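Side-chain contacts in sensor protein DivL (Caulobacter crescentus, PDB 4Q20), which belongs to a two-component signalling pathway that controls cell division and growth, and phosphorylates the cell-cycle regulator CtrA: residues A[55-58]-A[59-63]; A[164-167]-A[168-172]. All coordinates share one frame; numbering follows the deposited sequence.

Interaction 1 of 2, residues A[55-58]-A[59-63]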
loop_
_atom_site.group_PDB
_atom_site.type_symbol
_atom_site.label_atom_id
_atom_site.label_comp_id
_atom_site.label_asym_id
_atom_site.label_seq_id
_atom_site.Cartn_x
_atom_site.Cartn_y
_atom_site.Cartn_z
ATOM N N LEU A 55 7.042 -0.505 -4.281
ATOM C CA LEU A 55 7.601 -1.450 -3.306
ATOM C C LEU A 55 8.892 -2.109 -3.787
ATOM O O LEU A 55 9.820 -2.270 -2.990
ATOM C CB LEU A 55 6.616 -2.531 -2.920
ATOM C CG LEU A 55 7.193 -3.540 -1.931
ATOM C CD1 LEU A 55 7.402 -2.928 -0.527
ATOM C CD2 LEU A 55 6.395 -4.824 -1.938
ATOM N N THR A 56 8.943 -2.503 -5.058
ATOM C CA THR A 56 10.101 -3.130 -5.688
ATOM C C THR A 56 11.321 -2.184 -5.584
ATOM O O THR A 56 12.420 -2.629 -5.255
ATOM C CB THR A 56 9.710 -3.509 -7.145
ATOM O OG1 THR A 56 8.756 -4.568 -7.091
ATOM C CG2 THR A 56 10.868 -3.937 -7.985
ATOM N N THR A 57 11.088 -0.878 -5.793
ATOM C CA THR A 57 12.077 0.201 -5.744
ATOM C C THR A 57 12.608 0.392 -4.298
ATOM O O THR A 57 13.817 0.521 -4.098
ATOM C CB THR A 57 11.450 1.469 -6.345
ATOM O OG1 THR A 57 11.026 1.172 -7.680
ATOM C CG2 THR A 57 12.416 2.650 -6.368
ATOM N N ILE A 58 11.706 0.383 -3.315
ATOM C CA ILE A 58 12.020 0.516 -1.889
ATOM C C ILE A 58 12.899 -0.645 -1.439
ATOM O O ILE A 58 13.924 -0.392 -0.803
ATOM C CB ILE A 58 10.729 0.635 -0.995
ATOM C CG1 ILE A 58 9.998 1.939 -1.238
ATOM C CG2 ILE A 58 11.014 0.469 0.502
ATOM C CD1 ILE A 58 8.514 1.882 -0.757
ATOM N N ILE A 59 12.511 -1.904 -1.761
ATOM C CA ILE A 59 13.279 -3.099 -1.394
ATOM C C ILE A 59 14.661 -3.030 -2.036
ATOM O O ILE A 59 15.647 -3.091 -1.305
ATOM C CB ILE A 59 12.530 -4.431 -1.737
ATOM C CG1 ILE A 59 11.228 -4.624 -0.904
ATOM C CG2 ILE A 59 13.435 -5.660 -1.616
ATOM C CD1 ILE A 59 11.333 -4.506 0.704
ATOM N N GLY A 60 14.714 -2.872 -3.363
ATOM C CA GLY A 60 15.942 -2.834 -4.156
ATOM C C GLY A 60 16.968 -1.839 -3.660
ATOM O O GLY A 60 18.102 -2.201 -3.369
ATOM N N TYR A 61 16.561 -0.586 -3.480
ATOM C CA TYR A 61 17.463 0.459 -3.001
ATOM C C TYR A 61 17.783 0.392 -1.498
ATOM O O TYR A 61 18.919 0.714 -1.149
ATOM C CB TYR A 61 16.941 1.827 -3.359
ATOM C CG TYR A 61 17.170 2.179 -4.809
ATOM C CD1 TYR A 61 18.454 2.405 -5.297
ATOM C CD2 TYR A 61 16.107 2.266 -5.702
ATOM C CE1 TYR A 61 18.673 2.736 -6.627
ATOM C CE2 TYR A 61 16.316 2.582 -7.041
ATOM C CZ TYR A 61 17.602 2.834 -7.493
ATOM O OH TYR A 61 17.859 3.163 -8.798
ATOM N N SER A 62 16.834 -0.016 -0.615
ATOM C CA SER A 62 17.163 -0.148 0.835
ATOM C C SER A 62 18.181 -1.292 1.058
ATOM O O SER A 62 19.053 -1.140 1.917
ATOM C CB SER A 62 15.921 -0.323 1.716
ATOM O OG SER A 62 15.181 -1.487 1.376
ATOM N N GLU A 63 18.122 -2.391 0.243
ATOM C CA GLU A 63 19.073 -3.507 0.327
ATOM C C GLU A 63 20.498 -3.028 -0.036
ATOM O O GLU A 63 21.468 -3.501 0.564
ATOM C CB GLU A 63 18.644 -4.702 -0.553
ATOM C CG GLU A 63 17.501 -5.517 0.050
ATOM C CD GLU A 63 17.034 -6.759 -0.697
ATOM O OE1 GLU A 63 17.405 -6.923 -1.882
ATOM O OE2 GLU A 63 16.269 -7.558 -0.105
#
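Thr57 and Tyr61, one helical turn apart, lie side by side and point the same way. The threonine methyl meets the ring at its edge and in its plane, CG2 being 3.8 Å from CD2 of Tyr61. The carbonyl of Thr57 borders the same edge, with its O 3.3 Å from Tyr61 CD2, while it also accepts the backbone N-H of Tyr61. OG1 of Thr57 lies beside the backbone N (chi1 -57°) and CG2 beside the carbonyl carbon, which leaves the methyl against the ring. Helix 26-66 is the first of the HisKA dimerization hairpin, and both residues touch the second, helix 73-103, Thr57 at Ala85 and Tyr61 at Ala81 and Val82. Another side of the helix packs on the second subunit, as expected of a dimeric four-helix bundle. There Leu55 CD1 rests 4.2 Å from Ile59 CG1, and both side chains pack against that subunit. Ser62 turns back: with OG between the backbone N and the carbonyl carbon (chi1 60°), Ser62 OG donates to Ile58 O at 2.7 Å. Ser62 N reaches Ile58 O too, at 2.9 Å, but from the opposite face of the carbonyl plane. OG also has a weak hydrogen bond with Arg83 of the second subunit.

Interaction 2 of 2, residues A[164-167]-A[168-172]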
loop_
_atom_site.group_PDB
_atom_site.type_symbol
_atom_site.label_atom_id
_atom_site.label_comp_id
_atom_site.label_asym_id
_atom_site.label_seq_id
_atom_site.Cartn_x
_atom_site.Cartn_y
_atom_site.Cartn_z
ATOM N N VAL A 164 2.330 18.622 -10.127
ATOM C CA VAL A 164 3.799 18.768 -10.095
ATOM C C VAL A 164 4.508 17.392 -10.175
ATOM O O VAL A 164 5.509 17.263 -10.895
ATOM C CB VAL A 164 4.254 19.554 -8.841
ATOM C CG1 VAL A 164 5.770 19.535 -8.683
ATOM C CG2 VAL A 164 3.738 20.985 -8.883
ATOM N N GLU A 165 4.011 16.381 -9.443
ATOM C CA GLU A 165 4.645 15.066 -9.456
ATOM C C GLU A 165 4.408 14.377 -10.785
ATOM O O GLU A 165 5.318 13.701 -11.285
ATOM C CB GLU A 165 4.190 14.189 -8.268
ATOM C CG GLU A 165 4.847 14.585 -6.950
ATOM C CD GLU A 165 6.359 14.439 -6.809
ATOM O OE1 GLU A 165 6.999 13.821 -7.694
ATOM O OE2 GLU A 165 6.902 14.933 -5.792
ATOM N N ASN A 166 3.218 14.600 -11.392
ATOM C CA ASN A 166 2.889 14.101 -12.733
ATOM C C ASN A 166 3.862 14.720 -13.749
ATOM O O ASN A 166 4.411 13.994 -14.590
ATOM C CB ASN A 166 1.426 14.414 -13.097
ATOM C CG ASN A 166 1.082 14.199 -14.548
ATOM O OD1 ASN A 166 0.927 13.064 -15.003
ATOM N ND2 ASN A 166 0.974 15.296 -15.311
ATOM N N ALA A 167 4.098 16.054 -13.634
ATOM C CA ALA A 167 5.018 16.812 -14.481
ATOM C C ALA A 167 6.463 16.316 -14.320
ATOM O O ALA A 167 7.126 16.084 -15.324
ATOM C CB ALA A 167 4.932 18.293 -14.152
ATOM N N LEU A 168 6.932 16.096 -13.067
ATOM C CA LEU A 168 8.296 15.629 -12.795
ATOM C C LEU A 168 8.580 14.241 -13.388
ATOM O O LEU A 168 9.710 13.971 -13.808
ATOM C CB LEU A 168 8.582 15.613 -11.289
ATOM C CG LEU A 168 8.749 16.954 -10.584
ATOM C CD1 LEU A 168 8.933 16.735 -9.082
ATOM C CD2 LEU A 168 9.897 17.775 -11.183
ATOM N N ARG A 169 7.554 13.382 -13.432
ATOM C CA ARG A 169 7.639 12.019 -13.954
ATOM C C ARG A 169 7.797 11.994 -15.476
ATOM O O ARG A 169 8.376 11.046 -16.006
ATOM C CB ARG A 169 6.390 11.214 -13.540
ATOM C CG ARG A 169 6.493 10.624 -12.131
ATOM C CD ARG A 169 5.341 9.691 -11.806
ATOM N NE ARG A 169 4.073 10.413 -11.667
ATOM C CZ ARG A 169 3.523 10.761 -10.508
ATOM N NH1 ARG A 169 4.112 10.439 -9.358
ATOM N NH2 ARG A 169 2.375 11.426 -10.487
ATOM N N GLN A 170 7.277 13.024 -16.166
ATOM C CA GLN A 170 7.289 13.183 -17.623
ATOM C C GLN A 170 8.524 13.953 -18.129
ATOM O O GLN A 170 8.927 13.749 -19.280
ATOM C CB GLN A 170 6.020 13.940 -18.072
ATOM C CG GLN A 170 4.706 13.171 -17.978
ATOM C CD GLN A 170 3.739 13.644 -19.051
ATOM O OE1 GLN A 170 3.156 14.740 -18.980
ATOM N NE2 GLN A 170 3.590 12.848 -20.104
ATOM N N THR A 171 9.082 14.876 -17.299
ATOM C CA THR A 171 10.218 15.745 -17.642
ATOM C C THR A 171 11.581 15.006 -17.518
ATOM O O THR A 171 11.861 14.400 -16.477
ATOM C CB THR A 171 10.184 17.023 -16.789
ATOM O OG1 THR A 171 8.874 17.590 -16.859
ATOM C CG2 THR A 171 11.182 18.059 -17.246
ATOM N N PRO A 172 12.447 15.069 -18.566
ATOM C CA PRO A 172 13.758 14.416 -18.468
ATOM C C PRO A 172 14.776 15.296 -17.712
ATOM O O PRO A 172 14.487 16.477 -17.482
ATOM C CB PRO A 172 14.152 14.215 -19.938
ATOM C CG PRO A 172 13.476 15.311 -20.673
ATOM C CD PRO A 172 12.281 15.747 -19.874
#
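Leu168 folds back over Val164, and Arg169 over Glu165, near the C-terminal end of helix 153-170 in the GHKL-type ATPase domain, an alpha/beta sandwich. The Glu165-Asn166-Ala167 sequence is consistent with the N box of this family.

The apolar part is short: Leu168 CD1 lies 4.2 Å from Val164 CG1. Val164, Ala167 and Leu168 continue this packing onto strand 176-183, Val164 at Leu179 and the other two at Val177. Leu168 and Val164 also touch helix 116-133.

The charged groups make a different kind of contact. Arg169, bent at chi3 (-69°), brings one face of its guanidinium over the carbonyl of the preceding turn, with Glu165 O 3.5 Å above the centre of the guanidinium plane. The charged atoms themselves do not meet, Arg169 NH1 staying 4.7 Å from Glu165 OE1. That carboxylate oxygen, Glu165 OE1, is 3.8 Å from the methyl CD1 of Leu168, where the two side chains pass at a slant. The glutamate instead forms a salt bridge through OE2 with Arg91 on helix 73-103, joining the ATPase domain to the dimerization hairpin. Asp130 is close to OE2 as well, so Arg91 probably offsets some of the repulsion between the two acids.

Hydrogen bonding is regular at first, with Leu168 N and Arg169 N donating to the carbonyls four residues back. Gln170 N then divides between a weak bond to Asn166 O and one to Ala167 O. Ala167 O thus takes three donors: Thr171 N, nearly in line with its C=O at 3.0 Å; Gln170 N, at 3.2 Å and 63° out of the carbonyl plane; and Thr171 OG1, at 2.8 Å and 46° out of that plane.

How the interactions relate
From the N terminus, helix 26-66 comes first and carries interaction 1 near its C-terminal end. The chain then turns into helix 73-103, crosses to the ATPase domain and reaches interaction 2 on helix 153-170. Each contact spans a single uninterrupted stretch of helix or helix end, so neither closes a long loop; they run in series, without nesting or crossing. The centres of interaction 1 and interaction 2 are about 21 Å apart and the nearest atoms of the two about 11 Å apart, with no direct touch. Helix 73-103 relates them: it receives Thr57, Ile58 and Tyr61 of interaction 1 around Ala81-Ala85, and its Arg91 faces the acidic residue of interaction 2, so one helix borders both contacts.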